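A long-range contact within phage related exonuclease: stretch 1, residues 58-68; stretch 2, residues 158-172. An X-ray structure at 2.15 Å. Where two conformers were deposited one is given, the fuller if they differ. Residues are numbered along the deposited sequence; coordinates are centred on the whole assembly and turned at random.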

# COMPACT_ATOMS: atom_id res chain seq x y z
N ASN A 58 -9.13 3.17 -16.61
CA ASN A 58 -7.70 3.35 -16.90
C ASN A 58 -7.27 2.38 -18.03
O ASN A 58 -8.10 1.68 -18.59
N LYS A 59 -5.98 2.31 -18.33
CA LYS A 59 -5.51 1.44 -19.42
C LYS A 59 -5.92 -0.05 -19.21
O LYS A 59 -6.25 -0.74 -20.16
N TYR A 60 -5.93 -0.51 -17.97
CA TYR A 60 -6.31 -1.91 -17.66
C TYR A 60 -7.73 -2.23 -18.10
O TYR A 60 -7.96 -3.21 -18.81
N THR A 61 -8.67 -1.37 -17.71
CA THR A 61 -10.08 -1.53 -18.07
C THR A 61 -10.29 -1.18 -19.56
O THR A 61 -11.12 -1.79 -20.22
N GLN A 62 -9.57 -0.20 -20.10
CA GLN A 62 -9.71 0.10 -21.51
C GLN A 62 -9.25 -1.08 -22.39
O GLN A 62 -9.83 -1.31 -23.44
N LYS A 63 -8.24 -1.84 -21.96
CA LYS A 63 -7.80 -3.01 -22.75
C LYS A 63 -8.94 -4.00 -22.92
O LYS A 63 -9.21 -4.48 -24.04
N GLY A 64 -9.64 -4.29 -21.82
CA GLY A 64 -10.79 -5.20 -21.85
C GLY A 64 -11.89 -4.70 -22.77
O GLY A 64 -12.54 -5.48 -23.43
N ASN A 65 -12.09 -3.40 -22.81
CA ASN A 65 -13.10 -2.85 -23.70
C ASN A 65 -12.71 -3.02 -25.15
O ASN A 65 -13.52 -3.45 -25.93
N GLU A 66 -11.47 -2.69 -25.48
CA GLU A 66 -10.99 -2.83 -26.85
C GLU A 66 -10.95 -4.25 -27.34
O GLU A 66 -11.21 -4.49 -28.52
N LEU A 67 -10.69 -5.21 -26.47
CA LEU A 67 -10.46 -6.59 -26.92
C LEU A 67 -11.67 -7.47 -26.61
O LEU A 67 -11.61 -8.70 -26.73
N GLU A 68 -12.77 -6.83 -26.27
CA GLU A 68 -13.96 -7.54 -25.80
C GLU A 68 -14.46 -8.53 -26.82
O GLU A 68 -14.77 -9.67 -26.45
N VAL A 158 -8.05 -14.28 -20.03
CA VAL A 158 -7.45 -14.31 -21.35
C VAL A 158 -6.38 -13.23 -21.50
O VAL A 158 -6.59 -12.06 -21.13
N LEU A 159 -5.21 -13.63 -21.99
CA LEU A 159 -4.07 -12.73 -22.23
C LEU A 159 -3.87 -12.55 -23.72
O LEU A 159 -3.51 -13.51 -24.44
N PHE A 160 -4.13 -11.33 -24.18
CA PHE A 160 -3.79 -10.93 -25.52
C PHE A 160 -2.70 -9.89 -25.41
O PHE A 160 -2.55 -9.25 -24.36
N PRO A 161 -2.00 -9.63 -26.51
CA PRO A 161 -1.08 -8.48 -26.52
C PRO A 161 -1.81 -7.19 -26.24
O PRO A 161 -2.97 -7.04 -26.65
N THR A 162 -1.14 -6.25 -25.57
CA THR A 162 -1.74 -4.98 -25.26
C THR A 162 -1.77 -4.13 -26.53
O THR A 162 -0.76 -4.01 -27.19
N PRO A 163 -2.94 -3.58 -26.90
CA PRO A 163 -3.03 -2.70 -28.08
C PRO A 163 -2.08 -1.51 -27.95
O PRO A 163 -1.98 -0.94 -26.86
N LEU A 164 -1.40 -1.16 -29.02
CA LEU A 164 -0.39 -0.10 -29.01
C LEU A 164 -0.85 1.20 -28.39
O LEU A 164 -0.11 1.82 -27.65
N ASN A 165 -2.09 1.58 -28.64
CA ASN A 165 -2.58 2.85 -28.17
C ASN A 165 -2.67 2.91 -26.62
O ASN A 165 -2.90 3.96 -26.07
N LEU A 166 -2.51 1.78 -25.93
CA LEU A 166 -2.61 1.77 -24.49
C LEU A 166 -1.25 1.63 -23.81
O LEU A 166 -1.20 1.57 -22.60
N ILE A 167 -0.17 1.56 -24.57
CA ILE A 167 1.15 1.39 -23.98
C ILE A 167 1.75 2.77 -23.75
O ILE A 167 2.14 3.45 -24.69
N SER A 168 1.82 3.19 -22.49
CA SER A 168 2.35 4.52 -22.15
C SER A 168 3.85 4.60 -22.38
O SER A 168 4.52 3.61 -22.61
N ALA A 169 4.36 5.82 -22.28
CA ALA A 169 5.77 6.13 -22.48
C ALA A 169 6.63 5.20 -21.63
O ALA A 169 7.68 4.76 -22.08
N TYR A 170 6.16 4.88 -20.43
CA TYR A 170 6.93 4.07 -19.51
C TYR A 170 6.70 2.56 -19.59
O TYR A 170 7.46 1.82 -19.01
N ASP A 171 5.68 2.14 -20.34
CA ASP A 171 5.33 0.73 -20.51
C ASP A 171 6.25 0.09 -21.60
O ASP A 171 6.84 0.80 -22.43
N SER A 172 6.35 -1.23 -21.57
CA SER A 172 7.22 -1.97 -22.49
C SER A 172 6.43 -2.67 -23.62
O SER A 172 5.60 -3.55 -23.37

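A helix can hold an irregular segment far away in sequence by presenting one face to it, with apolar groups and long polar side chains sharing the work. In this phage related exonuclease, helix 59-66 and the following Leu67 pack in this way against the loop and 3-10 segment of 158-172, burying 587 Å² in total.

The apolar contacts come from leucines on both sides. Leu166 (m, t) points toward the helix, where its CD1 lies 3.5 Å from Lys63 N and 3.9 Å from Lys59 O, resting against backbone as much as side chain. Leu67 (m, t) reaches the other way: its CD1 is 3.6 Å from Phe160 CB and 4.1 Å from Pro163 CD.

Charged groups secure the contact at several points. Lys59, p at chi1 and then extended, forms a salt bridge, NZ to Asp171 OD2 at 2.7 Å; Asp171 OD2 also accepts from Ser168 N (3.0 Å), which ties the acid to its own turn. Lys63 starts sideways, but its all-t chain carries NZ to Phe160 O (2.7 Å) and Thr162 OG1 (3.0 Å), so a buried ammonium finds hydrogen-bond acceptors. Glu66 (chi1 m) accepts through OE1 from Asn165 ND2 at 2.8 Å, a nearly straight bond.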

# COMPACT_ATOMS: atom_id res chain seq x y z
CB ASN A 58 -6.94 3.04 -15.60
CG ASN A 58 -7.32 1.68 -15.02
OD1 ASN A 58 -7.57 0.73 -15.75
ND2 ASN A 58 -7.38 1.60 -13.70
CB LYS A 59 -4.00 1.62 -19.65
CG LYS A 59 -3.11 1.15 -18.51
CD LYS A 59 -1.73 1.82 -18.53
CE LYS A 59 -0.83 1.25 -17.42
NZ LYS A 59 0.58 1.60 -17.63
CB TYR A 60 -6.08 -2.25 -16.15
CG TYR A 60 -4.72 -1.80 -15.65
CD1 TYR A 60 -3.57 -2.27 -16.24
CD2 TYR A 60 -4.59 -0.87 -14.63
CE1 TYR A 60 -2.32 -1.85 -15.83
CE2 TYR A 60 -3.33 -0.43 -14.20
CZ TYR A 60 -2.20 -0.94 -14.81
OH TYR A 60 -0.96 -0.52 -14.44
CB THR A 61 -11.02 -0.65 -17.18
OG1 THR A 61 -10.74 0.72 -17.42
CG2 THR A 61 -10.83 -0.94 -15.67
CB GLN A 62 -8.97 1.38 -21.90
CG GLN A 62 -9.40 1.98 -23.27
CD GLN A 62 -10.91 1.90 -23.57
OE1 GLN A 62 -11.31 1.48 -24.65
NE2 GLN A 62 -11.75 2.32 -22.61
CB LYS A 63 -6.58 -3.70 -22.14
CG LYS A 63 -6.09 -4.94 -22.89
CD LYS A 63 -4.84 -5.52 -22.30
CE LYS A 63 -4.37 -6.79 -23.02
NZ LYS A 63 -3.01 -7.31 -22.56
CB ASN A 65 -13.36 -1.38 -23.40
CG ASN A 65 -14.11 -1.18 -22.08
OD1 ASN A 65 -14.90 -2.04 -21.65
ND2 ASN A 65 -13.88 -0.00 -21.44
CB GLU A 66 -9.64 -2.16 -27.05
CG GLU A 66 -9.75 -0.65 -26.86
CD GLU A 66 -8.49 0.15 -27.20
OE1 GLU A 66 -7.51 -0.43 -27.77
OE2 GLU A 66 -8.50 1.38 -26.89
CB LEU A 67 -9.19 -7.15 -26.31
CG LEU A 67 -7.89 -6.42 -26.68
CD1 LEU A 67 -6.74 -7.07 -25.94
CD2 LEU A 67 -7.63 -6.43 -28.20
CB GLU A 68 -15.08 -6.56 -25.51
CG GLU A 68 -16.27 -7.16 -24.81
CD GLU A 68 -17.30 -6.08 -24.56
OE1 GLU A 68 -17.93 -5.61 -25.56
OE2 GLU A 68 -17.45 -5.70 -23.37
CB VAL A 158 -8.52 -14.17 -22.44
CG1 VAL A 158 -9.38 -15.42 -22.49
CG2 VAL A 158 -9.37 -12.94 -22.21
CB LEU A 159 -2.77 -13.29 -21.62
CG LEU A 159 -1.55 -12.40 -21.82
CD1 LEU A 159 -1.75 -11.00 -21.17
CD2 LEU A 159 -0.22 -13.07 -21.34
CB PHE A 160 -5.01 -10.26 -26.21
CG PHE A 160 -6.20 -11.16 -26.39
CD1 PHE A 160 -6.19 -12.16 -27.34
CD2 PHE A 160 -7.35 -10.97 -25.64
CE1 PHE A 160 -7.28 -12.99 -27.52
CE2 PHE A 160 -8.47 -11.82 -25.84
CZ PHE A 160 -8.42 -12.82 -26.78
CB PRO A 161 -0.54 -8.46 -27.95
CG PRO A 161 -0.93 -9.70 -28.56
CD PRO A 161 -2.05 -10.31 -27.80
CB THR A 162 -0.95 -4.27 -24.12
OG1 THR A 162 -1.05 -5.07 -22.94
CG2 THR A 162 -1.51 -2.88 -23.81
CB PRO A 163 -4.47 -2.19 -28.06
CG PRO A 163 -5.22 -3.07 -27.14
CD PRO A 163 -4.25 -3.79 -26.26
CB LEU A 164 0.13 0.18 -30.41
CG LEU A 164 1.28 -0.70 -30.87
CD1 LEU A 164 1.48 -0.61 -32.41
CD2 LEU A 164 2.58 -0.34 -30.11
CB ASN A 165 -3.93 3.18 -28.84
CG ASN A 165 -5.10 2.48 -28.18
OD1 ASN A 165 -5.76 3.06 -27.33
ND2 ASN A 165 -5.34 1.22 -28.53
CB LEU A 166 -3.53 0.63 -24.06
CG LEU A 166 -4.97 0.75 -24.54
CD1 LEU A 166 -5.79 -0.43 -24.04
CD2 LEU A 166 -5.58 2.11 -24.06
CB ILE A 167 2.06 0.57 -24.90
CG1 ILE A 167 1.51 -0.87 -25.01
CG2 ILE A 167 3.51 0.56 -24.38
CD1 ILE A 167 2.42 -1.82 -25.77
CB SER A 168 2.11 4.82 -20.67
OG SER A 168 3.07 4.13 -19.89
CB ALA A 169 6.05 7.59 -22.09
CB TYR A 170 6.78 4.64 -18.09
CG TYR A 170 7.41 6.01 -18.04
CD1 TYR A 170 8.79 6.16 -17.82
CD2 TYR A 170 6.65 7.17 -18.32
CE1 TYR A 170 9.40 7.45 -17.81
CE2 TYR A 170 7.23 8.44 -18.32
CZ TYR A 170 8.60 8.58 -18.06
OH TYR A 170 9.17 9.85 -18.06
CB ASP A 171 3.85 0.59 -20.95
CG ASP A 171 2.82 0.85 -19.81
OD1 ASP A 171 3.09 0.52 -18.65
OD2 ASP A 171 1.69 1.34 -20.12
CB SER A 172 8.04 -3.01 -21.71
OG SER A 172 8.82 -3.84 -22.57